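PDB 6HDY: 2-hydroxyisobutyryl-CoA synthetase from Aquincola tertiaricarbonis, which belongs to the ANL superfamily of AMP-binding enzymes, pairing a large N-terminal portion with a smaller C-terminal domain. Local coordinates for residues 26-29 / 30-33; 143-146 / 147-150; 152-155 / 156-160; 298-301 / 302-305. All coordinates share one frame; numbering follows the deposited sequence.

Contact 1. Residues 26-29 / 30-33; sequences LPPA and DSRY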
loop_
_atom_site.group_PDB
_atom_site.type_symbol
_atom_site.label_atom_id
_atom_site.label_comp_id
_atom_site.label_asym_id
_atom_site.label_seq_id
_atom_site.Cartn_x
_atom_site.Cartn_y
_atom_site.Cartn_z
ATOM N N LEU A 26 -4.873 -21.001 16.764
ATOM C CA LEU A 26 -3.491 -20.577 16.994
ATOM C C LEU A 26 -2.776 -21.822 17.562
ATOM O O LEU A 26 -3.337 -22.484 18.453
ATOM C CB LEU A 26 -3.437 -19.407 17.994
ATOM C CG LEU A 26 -2.820 -18.053 17.568
ATOM C CD1 LEU A 26 -2.749 -17.855 16.037
ATOM C CD2 LEU A 26 -3.578 -16.914 18.209
ATOM N N PRO A 27 -1.585 -22.214 17.030
ATOM C CA PRO A 27 -0.908 -23.412 17.575
ATOM C C PRO A 27 -0.506 -23.206 19.046
ATOM O O PRO A 27 -0.531 -22.043 19.507
ATOM C CB PRO A 27 0.325 -23.592 16.658
ATOM C CG PRO A 27 0.108 -22.689 15.510
ATOM C CD PRO A 27 -0.783 -21.583 15.964
ATOM N N PRO A 28 -0.171 -24.278 19.821
ATOM C CA PRO A 28 0.284 -24.048 21.203
ATOM C C PRO A 28 1.611 -23.275 21.147
ATOM O O PRO A 28 2.387 -23.440 20.188
ATOM C CB PRO A 28 0.479 -25.474 21.772
ATOM C CG PRO A 28 -0.171 -26.399 20.779
ATOM C CD PRO A 28 -0.082 -25.707 19.458
ATOM N N ALA A 29 1.867 -22.411 22.154
ATOM C CA ALA A 29 3.096 -21.594 22.179
ATOM C C ALA A 29 4.421 -22.412 22.078
ATOM O O ALA A 29 5.394 -21.903 21.516
ATOM C CB ALA A 29 3.108 -20.680 23.407
ATOM N N ASP A 30 4.423 -23.677 22.553
ATOM C CA ASP A 30 5.592 -24.570 22.538
ATOM C C ASP A 30 5.808 -25.356 21.232
ATOM O O ASP A 30 6.860 -25.951 21.087
ATOM C CB ASP A 30 5.571 -25.537 23.747
ATOM C CG ASP A 30 4.390 -26.496 23.885
ATOM O OD1 ASP A 30 3.531 -26.531 22.981
ATOM O OD2 ASP A 30 4.372 -27.263 24.854
ATOM N N SER A 31 4.863 -25.300 20.263
ATOM C CA SER A 31 4.937 -26.010 18.978
ATOM C C SER A 31 5.796 -25.283 17.936
ATOM O O SER A 31 5.666 -24.055 17.744
ATOM C CB SER A 31 3.533 -26.231 18.408
ATOM O OG SER A 31 3.534 -27.121 17.301
ATOM N N ARG A 32 6.650 -26.062 17.232
ATOM C CA ARG A 32 7.481 -25.564 16.136
ATOM C C ARG A 32 6.624 -25.408 14.843
ATOM O O ARG A 32 6.898 -24.531 13.987
ATOM C CB ARG A 32 8.626 -26.548 15.880
ATOM C CG ARG A 32 9.516 -26.166 14.703
ATOM C CD ARG A 32 10.604 -27.193 14.486
ATOM N NE ARG A 32 11.478 -27.250 15.654
ATOM C CZ ARG A 32 12.398 -28.180 15.861
ATOM N NH1 ARG A 32 13.150 -28.145 16.954
ATOM N NH2 ARG A 32 12.563 -29.167 14.985
ATOM N N TYR A 33 5.609 -26.291 14.715
ATOM C CA TYR A 33 4.749 -26.398 13.539
ATOM C C TYR A 33 3.345 -25.854 13.776
ATOM O O TYR A 33 2.769 -26.060 14.849
ATOM C CB TYR A 33 4.662 -27.867 13.075
ATOM C CG TYR A 33 5.943 -28.650 13.277
ATOM C CD1 TYR A 33 7.004 -28.536 12.380
ATOM C CD2 TYR A 33 6.095 -29.511 14.360
ATOM C CE1 TYR A 33 8.189 -29.243 12.567
ATOM C CE2 TYR A 33 7.265 -30.246 14.541
ATOM C CZ TYR A 33 8.310 -30.108 13.644
ATOM O OH TYR A 33 9.466 -30.826 13.821
#
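Pro28 and Ser31 close a type I beta turn that reverses the loop ahead of helix 36-40, with Ala29 and Asp30 at its two corners. The turn is held by one backbone hydrogen bond, Ser31 N to Pro28 O at 3.1 Å. It is fairly straight at the hydrogen (163°), yet the donor stands well above the carbonyl plane, 55° out of it, because the tight reversal carries the amide over the face of the acceptor and not onto a lone pair.

The van der Waals contacts follow from the same reversal. Carbon meets carbon where atom CD of the Pro28 ring comes 3.8 Å from Ser31 CB across the mouth of the turn; further back, Pro27 CB merely lies beside the backbone oxygen Tyr33 O, at 3.9 Å. Asp30 adds a polar group to this carbon surface: its CG sits between its own N and C (chi1 60°), which turns OD1 back toward the proline, to 3.4 Å from Pro28 CB.

A side-chain hydrogen bond steadies the outgoing limb of the loop. Ser31 OG, swung anti to its N, donates to Tyr33 O at 2.8 Å, meeting a lone pair in the plane of that carbonyl. The tyrosine itself turns away from the turn; Arg32 CB lies over one face of its ring, while its hydroxyl bonds to Cys355 O.

With a single backbone bond across the turn, and two prolines whose rings restrict the entering chain, the shape of this surface loop probably owes as much to limited backbone freedom as to attraction between side chains.

Contact 2. Residues 143-146 / 147-150; sequences DWRA and IANA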
loop_
_atom_site.group_PDB
_atom_site.type_symbol
_atom_site.label_atom_id
_atom_site.label_comp_id
_atom_site.label_asym_id
_atom_site.label_seq_id
_atom_site.Cartn_x
_atom_site.Cartn_y
_atom_site.Cartn_z
ATOM N N ASP A 143 -10.313 -17.392 -1.361
ATOM C CA ASP A 143 -8.867 -17.519 -1.673
ATOM C C ASP A 143 -7.991 -16.590 -0.843
ATOM O O ASP A 143 -6.936 -17.005 -0.412
ATOM C CB ASP A 143 -8.579 -17.320 -3.164
ATOM C CG ASP A 143 -8.978 -18.504 -4.001
ATOM O OD1 ASP A 143 -9.529 -19.468 -3.441
ATOM O OD2 ASP A 143 -8.744 -18.473 -5.205
ATOM N N TRP A 144 -8.436 -15.360 -0.598
ATOM C CA TRP A 144 -7.711 -14.381 0.222
ATOM C C TRP A 144 -7.506 -14.982 1.636
ATOM O O TRP A 144 -6.403 -14.921 2.193
ATOM C CB TRP A 144 -8.480 -13.013 0.263
ATOM C CG TRP A 144 -7.578 -11.891 0.691
ATOM C CD1 TRP A 144 -7.304 -11.515 1.973
ATOM C CD2 TRP A 144 -6.650 -11.174 -0.146
ATOM N NE1 TRP A 144 -6.314 -10.553 1.984
ATOM C CE2 TRP A 144 -5.907 -10.312 0.694
ATOM C CE3 TRP A 144 -6.378 -11.171 -1.528
ATOM C CZ2 TRP A 144 -4.912 -9.446 0.196
ATOM C CZ3 TRP A 144 -5.419 -10.283 -2.026
ATOM C CH2 TRP A 144 -4.698 -9.438 -1.168
ATOM N N ARG A 145 -8.578 -15.595 2.193
ATOM C CA ARG A 145 -8.522 -16.313 3.480
ATOM C C ARG A 145 -7.577 -17.524 3.394
ATOM O O ARG A 145 -6.757 -17.701 4.289
ATOM C CB ARG A 145 -9.924 -16.716 4.004
ATOM C CG ARG A 145 -10.876 -15.539 4.359
ATOM C CD ARG A 145 -10.209 -14.281 4.937
ATOM N NE ARG A 145 -9.380 -14.518 6.129
ATOM C CZ ARG A 145 -8.403 -13.707 6.531
ATOM N NH1 ARG A 145 -8.117 -12.616 5.844
ATOM N NH2 ARG A 145 -7.713 -13.980 7.633
ATOM N N ALA A 146 -7.637 -18.301 2.293
ATOM C CA ALA A 146 -6.730 -19.447 2.084
ATOM C C ALA A 146 -5.248 -18.972 2.053
ATOM O O ALA A 146 -4.385 -19.613 2.651
ATOM C CB ALA A 146 -7.084 -20.186 0.794
ATOM N N ILE A 147 -4.986 -17.821 1.422
ATOM C CA ILE A 147 -3.645 -17.212 1.335
ATOM C C ILE A 147 -3.164 -16.719 2.724
ATOM O O ILE A 147 -2.018 -16.971 3.094
ATOM C CB ILE A 147 -3.630 -16.052 0.273
ATOM C CG1 ILE A 147 -3.895 -16.597 -1.149
ATOM C CG2 ILE A 147 -2.295 -15.247 0.349
ATOM C CD1 ILE A 147 -4.290 -15.544 -2.244
ATOM N N ALA A 148 -4.034 -15.993 3.467
ATOM C CA ALA A 148 -3.701 -15.460 4.792
ATOM C C ALA A 148 -3.353 -16.577 5.788
ATOM O O ALA A 148 -2.391 -16.444 6.547
ATOM C CB ALA A 148 -4.847 -14.611 5.325
ATOM N N ASN A 149 -4.103 -17.684 5.748
ATOM C CA ASN A 149 -3.880 -18.840 6.610
ATOM C C ASN A 149 -2.614 -19.586 6.255
ATOM O O ASN A 149 -1.821 -19.886 7.157
ATOM C CB ASN A 149 -5.086 -19.755 6.609
ATOM C CG ASN A 149 -6.182 -19.238 7.480
ATOM O OD1 ASN A 149 -6.226 -19.527 8.667
ATOM N ND2 ASN A 149 -7.070 -18.429 6.922
ATOM N N ALA A 150 -2.395 -19.853 4.946
ATOM C CA ALA A 150 -1.172 -20.490 4.445
ATOM C C ALA A 150 0.015 -19.662 4.868
ATOM O O ALA A 150 0.969 -20.215 5.381
ATOM C CB ALA A 150 -1.203 -20.570 2.932
#
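Asn149 grips Arg145 O twice, once through its backbone and once through its side chain. Asn149 N makes the expected helical bond to Arg145 O at 3.0 Å, and Asn149 ND2 adds a shorter, almost straight one to the same oxygen at 2.7 Å (174°). The two donors arrive from opposite faces of the carbonyl plane, ND2 standing 45° out of it, so this oxygen takes two bonds, one from each side of its plane. The acceptor lies in the plane of the Asn149 amide, which fixes how that amide is rotated. The amide has partners beyond the helix too: ND2 also donates to Glu23 OE1, and OD1 accepts from Arg187 NE.

All this happens within the long helix 141-157 of the AMP-binding domain, where ordinary i to i+4 bonds run alongside: Ile147 N to Asp143 O at 2.8 Å, Ala148 N to Trp144 O at 2.9 Å and Ala150 N to Ala146 O at 3.0 Å. Ile147 keeps CG1 beside its own N (chi1 -65°), laying that carbon 3.2 Å from Asp143 O. Asp143 spends its carboxylate outside the helix, OD2 on Arg332 and Ser334, OD1 on Thr333 N.

Arg145 bends at chi2 and chi3, turning its guanidinium forward along the helix until Ala148 CB rests over one face near the rim, 3.7 Å from Arg145 NH2. That same NH2 forms a salt bridge with Glu23 OE2.

Contact 3. Residues 152-155 / 156-160; sequences ARIM and WGMGI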
loop_
_atom_site.group_PDB
_atom_site.type_symbol
_atom_site.label_atom_id
_atom_site.label_comp_id
_atom_site.label_asym_id
_atom_site.label_seq_id
_atom_site.Cartn_x
_atom_site.Cartn_y
_atom_site.Cartn_z
ATOM N N ALA A 152 0.317 -17.287 7.393
ATOM C CA ALA A 152 0.486 -17.264 8.865
ATOM C C ALA A 152 1.209 -18.534 9.319
ATOM O O ALA A 152 2.083 -18.469 10.182
ATOM C CB ALA A 152 -0.868 -17.179 9.567
ATOM N N ARG A 153 0.845 -19.677 8.715
ATOM C CA ARG A 153 1.409 -20.998 8.973
ATOM C C ARG A 153 2.932 -21.052 8.720
ATOM O O ARG A 153 3.697 -21.474 9.591
ATOM C CB ARG A 153 0.660 -22.040 8.128
ATOM C CG ARG A 153 1.362 -23.375 7.987
ATOM C CD ARG A 153 0.444 -24.364 7.349
ATOM N NE ARG A 153 1.133 -25.608 7.027
ATOM C CZ ARG A 153 0.697 -26.493 6.141
ATOM N NH1 ARG A 153 -0.445 -26.292 5.502
ATOM N NH2 ARG A 153 1.387 -27.598 5.904
ATOM N N ILE A 154 3.348 -20.596 7.530
ATOM C CA ILE A 154 4.733 -20.560 7.068
ATOM C C ILE A 154 5.536 -19.488 7.850
ATOM O O ILE A 154 6.706 -19.702 8.120
ATOM C CB ILE A 154 4.732 -20.347 5.523
ATOM C CG1 ILE A 154 4.076 -21.544 4.805
ATOM C CG2 ILE A 154 6.131 -20.108 4.995
ATOM C CD1 ILE A 154 3.506 -21.233 3.437
ATOM N N MET A 155 4.910 -18.346 8.210
ATOM C CA MET A 155 5.585 -17.293 8.991
ATOM C C MET A 155 5.864 -17.803 10.429
ATOM O O MET A 155 6.890 -17.473 11.017
ATOM C CB MET A 155 4.748 -16.000 8.997
ATOM C CG MET A 155 4.930 -15.156 7.740
ATOM S SD MET A 155 3.718 -13.803 7.615
ATOM C CE MET A 155 4.133 -12.864 9.060
ATOM N N TRP A 156 4.955 -18.639 10.964
ATOM C CA TRP A 156 5.110 -19.301 12.256
ATOM C C TRP A 156 6.343 -20.228 12.143
ATOM O O TRP A 156 7.161 -20.278 13.068
ATOM C CB TRP A 156 3.836 -20.090 12.620
ATOM C CG TRP A 156 3.958 -20.866 13.899
ATOM C CD1 TRP A 156 4.652 -22.018 14.096
ATOM C CD2 TRP A 156 3.368 -20.534 15.159
ATOM N NE1 TRP A 156 4.588 -22.392 15.412
ATOM C CE2 TRP A 156 3.791 -21.512 16.089
ATOM C CE3 TRP A 156 2.531 -19.496 15.601
ATOM C CZ2 TRP A 156 3.380 -21.506 17.425
ATOM C CZ3 TRP A 156 2.136 -19.480 16.930
ATOM C CH2 TRP A 156 2.569 -20.471 17.830
ATOM N N GLY A 157 6.497 -20.875 10.986
ATOM C CA GLY A 157 7.643 -21.733 10.679
ATOM C C GLY A 157 8.985 -21.019 10.714
ATOM O O GLY A 157 10.030 -21.658 10.908
ATOM N N MET A 158 8.964 -19.682 10.516
ATOM C CA MET A 158 10.138 -18.813 10.559
ATOM C C MET A 158 10.385 -18.291 11.986
ATOM O O MET A 158 11.316 -17.505 12.216
ATOM C CB MET A 158 9.986 -17.646 9.586
ATOM C CG MET A 158 9.713 -18.065 8.156
ATOM S SD MET A 158 9.494 -16.614 7.090
ATOM C CE MET A 158 9.585 -17.399 5.427
ATOM N N GLY A 159 9.569 -18.757 12.934
ATOM C CA GLY A 159 9.650 -18.339 14.328
ATOM C C GLY A 159 8.948 -17.030 14.640
ATOM O O GLY A 159 9.145 -16.483 15.732
ATOM N N ILE A 160 8.143 -16.493 13.679
ATOM C CA ILE A 160 7.352 -15.269 13.857
ATOM C C ILE A 160 6.112 -15.649 14.680
ATOM O O ILE A 160 5.516 -16.706 14.460
ATOM C CB ILE A 160 7.011 -14.512 12.516
ATOM C CG1 ILE A 160 8.238 -14.434 11.561
ATOM C CG2 ILE A 160 6.458 -13.103 12.802
ATOM C CD1 ILE A 160 7.914 -13.976 10.111
#
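Met155 and Ile160 meet where helix 141-157 ends in a Schellman motif. Met155 O accepts two backbone bonds, from Met158 N and from Ile160 N, each 3.1 Å long and arriving from opposite faces of its plane; the second is the six-to-one bond that defines the motif. The companion bond, Gly159 N to Trp156 O, closes the inner loop at 2.9 Å, with Gly159 at a positive phi of 82°. As is classic for this motif, an apolar contact ties the turn to the helix: Ile160 CD1 lies 3.9 Å from Met155 CB and also touches CG, and the bend at chi3 brings the methyl CE near it as well. Phe248 of strand 246-249 packs against both.

Trp156 turns the other way. With CG anti to its N (chi1 176°), its indole leaves the helix, while CB stays 3.3 Å from Arg153 O and NE1 donates to Ser31 O. Arg161 lies against the ring in a cation-pi contact.

Backbone bonds to Met155 O and Trp156 O, helped by Arg161 at the latter, thus finish the last turn, and apolar side chains cover it, which probably lets the helix end within the protein.

Contact 4. Residues 298-301 / 302-305; sequences LCWQ and DIIY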
loop_
_atom_site.group_PDB
_atom_site.type_symbol
_atom_site.label_atom_id
_atom_site.label_comp_id
_atom_site.label_asym_id
_atom_site.label_seq_id
_atom_site.Cartn_x
_atom_site.Cartn_y
_atom_site.Cartn_z
ATOM N N LEU A 298 11.867 -24.788 1.614
ATOM C CA LEU A 298 11.146 -26.056 1.557
ATOM C C LEU A 298 9.941 -25.852 0.601
ATOM O O LEU A 298 9.444 -24.737 0.479
ATOM C CB LEU A 298 10.606 -26.442 2.944
ATOM C CG LEU A 298 11.597 -26.777 4.075
ATOM C CD1 LEU A 298 10.876 -27.459 5.203
ATOM C CD2 LEU A 298 12.816 -27.606 3.577
ATOM N N CYS A 299 9.483 -26.924 -0.044
ATOM C CA CYS A 299 8.317 -26.935 -0.922
ATOM C C CYS A 299 7.168 -27.424 -0.073
ATOM O O CYS A 299 7.061 -28.623 0.152
ATOM C CB CYS A 299 8.539 -27.856 -2.122
ATOM S SG CYS A 299 9.968 -27.424 -3.137
ATOM N N TRP A 300 6.319 -26.506 0.415
ATOM C CA TRP A 300 5.151 -26.830 1.234
ATOM C C TRP A 300 4.072 -27.420 0.312
ATOM O O TRP A 300 3.135 -26.742 -0.096
ATOM C CB TRP A 300 4.679 -25.589 1.994
ATOM C CG TRP A 300 5.694 -25.039 2.949
ATOM C CD1 TRP A 300 6.898 -24.481 2.636
ATOM C CD2 TRP A 300 5.548 -24.904 4.372
ATOM N NE1 TRP A 300 7.536 -24.056 3.777
ATOM C CE2 TRP A 300 6.726 -24.287 4.858
ATOM C CE3 TRP A 300 4.526 -25.236 5.288
ATOM C CZ2 TRP A 300 6.918 -23.996 6.224
ATOM C CZ3 TRP A 300 4.722 -24.957 6.635
ATOM C CH2 TRP A 300 5.900 -24.343 7.093
ATOM N N GLN A 301 4.275 -28.710 -0.033
ATOM C CA GLN A 301 3.546 -29.517 -1.010
ATOM C C GLN A 301 2.026 -29.604 -0.843
ATOM O O GLN A 301 1.326 -29.723 -1.853
ATOM C CB GLN A 301 4.149 -30.928 -1.071
ATOM C CG GLN A 301 5.573 -30.979 -1.656
ATOM C CD GLN A 301 5.686 -30.466 -3.078
ATOM O OE1 GLN A 301 5.622 -29.256 -3.348
ATOM N NE2 GLN A 301 5.922 -31.365 -4.016
ATOM N N ASP A 302 1.520 -29.598 0.404
ATOM C CA ASP A 302 0.078 -29.665 0.686
ATOM C C ASP A 302 -0.626 -28.301 0.563
ATOM O O ASP A 302 -1.859 -28.223 0.730
ATOM C CB ASP A 302 -0.198 -30.326 2.043
ATOM C CG ASP A 302 0.586 -29.692 3.163
ATOM O OD1 ASP A 302 1.798 -29.979 3.270
ATOM O OD2 ASP A 302 -0.000 -28.876 3.906
ATOM N N ILE A 303 0.146 -27.228 0.287
ATOM C CA ILE A 303 -0.394 -25.883 0.049
ATOM C C ILE A 303 -0.468 -25.679 -1.488
ATOM O O ILE A 303 -1.534 -25.398 -2.012
ATOM C CB ILE A 303 0.399 -24.756 0.795
ATOM C CG1 ILE A 303 0.253 -24.903 2.341
ATOM C CG2 ILE A 303 -0.080 -23.353 0.314
ATOM C CD1 ILE A 303 1.113 -23.988 3.229
ATOM N N ILE A 304 0.666 -25.875 -2.188
ATOM C CA ILE A 304 0.837 -25.831 -3.642
ATOM C C ILE A 304 1.797 -26.975 -3.980
ATOM O O ILE A 304 2.841 -27.115 -3.342
ATOM C CB ILE A 304 1.368 -24.442 -4.154
ATOM C CG1 ILE A 304 0.249 -23.382 -4.136
ATOM C CG2 ILE A 304 2.080 -24.520 -5.555
ATOM C CD1 ILE A 304 0.737 -21.956 -4.243
ATOM N N TYR A 305 1.450 -27.768 -4.995
ATOM C CA TYR A 305 2.267 -28.881 -5.457
ATOM C C TYR A 305 3.367 -28.396 -6.411
ATOM O O TYR A 305 3.085 -27.988 -7.542
ATOM C CB TYR A 305 1.364 -29.973 -6.083
ATOM C CG TYR A 305 2.109 -31.179 -6.609
ATOM C CD1 TYR A 305 3.006 -31.884 -5.800
ATOM C CD2 TYR A 305 1.915 -31.625 -7.913
ATOM C CE1 TYR A 305 3.699 -32.991 -6.285
ATOM C CE2 TYR A 305 2.593 -32.741 -8.403
ATOM C CZ TYR A 305 3.476 -33.425 -7.585
ATOM O OH TYR A 305 4.132 -34.523 -8.076
#
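Trp300 and Ile303 lie side by side at the short connection between strand 297-299 and strand 304-310, two strands that belong to different antiparallel sheets. The chain leaves the first strand through an inverse gamma turn centred on Trp300, with a weak bond from Gln301 N to Cys299 O. Trp300 O then takes up the next reversal: Ile303 N donates to it at 3.1 Å from 42° above the carbonyl plane, and Ile304 N adds a longer, weak bond. Between the side chains of Trp300 and Ile303 the contact is apolar, the two pointing the same way, with Ile303 CD1 4.1 Å from Trp300 CB and nearly as close to the ring atom CE3.

Gln301 makes the second set of contacts. Its CA approaches Ile304 O at 3.4 Å in a CA-H...O contact. Its chain folds at chi2 (-60°), bringing the amide obliquely up to the Tyr305 ring, the two planes 41° apart, and Gln301 NE2 comes 3.5 Å from Tyr305 CD1. The amide is held in place from beyond the turn, since OE1 accepts from Thr306 N. Ile50 of helix 43-64 touches both side chains.

Farther out, Trp300 is positioned by NE1 bonding to Ala288 O and by its ring meeting Tyr359. That tyrosine also bonds through its hydroxyl to Asp302 OD1. The other carboxylate oxygen, Asp302 OD2, forms salt bridges with Arg38 NE and, reaching helix 141-157, with Arg153 NH2.

Contact 1 lies at the surface, whereas contacts 2, 3 and 4 are buried in the AMP-binding domain. Contacts 2 and 3 share helix 141-157: the first is mid-helix, with polar side chains supplementing the regular bonds, and the second ends the helix by backbone capping under apolar cover. Contact 4 joins two strands and packs on that helix, through Ile303 against Ala150 of contact 2 and Ile154 of contact 3; its tie to contact 2 is apolar, while that to contact 3 is also ionic. Contact 1 reaches this core through the Trp156 indole, against which the Pro27 ring and the backbone oxygen of Pro28 lie; its centre is about 10 Å from that of contact 3.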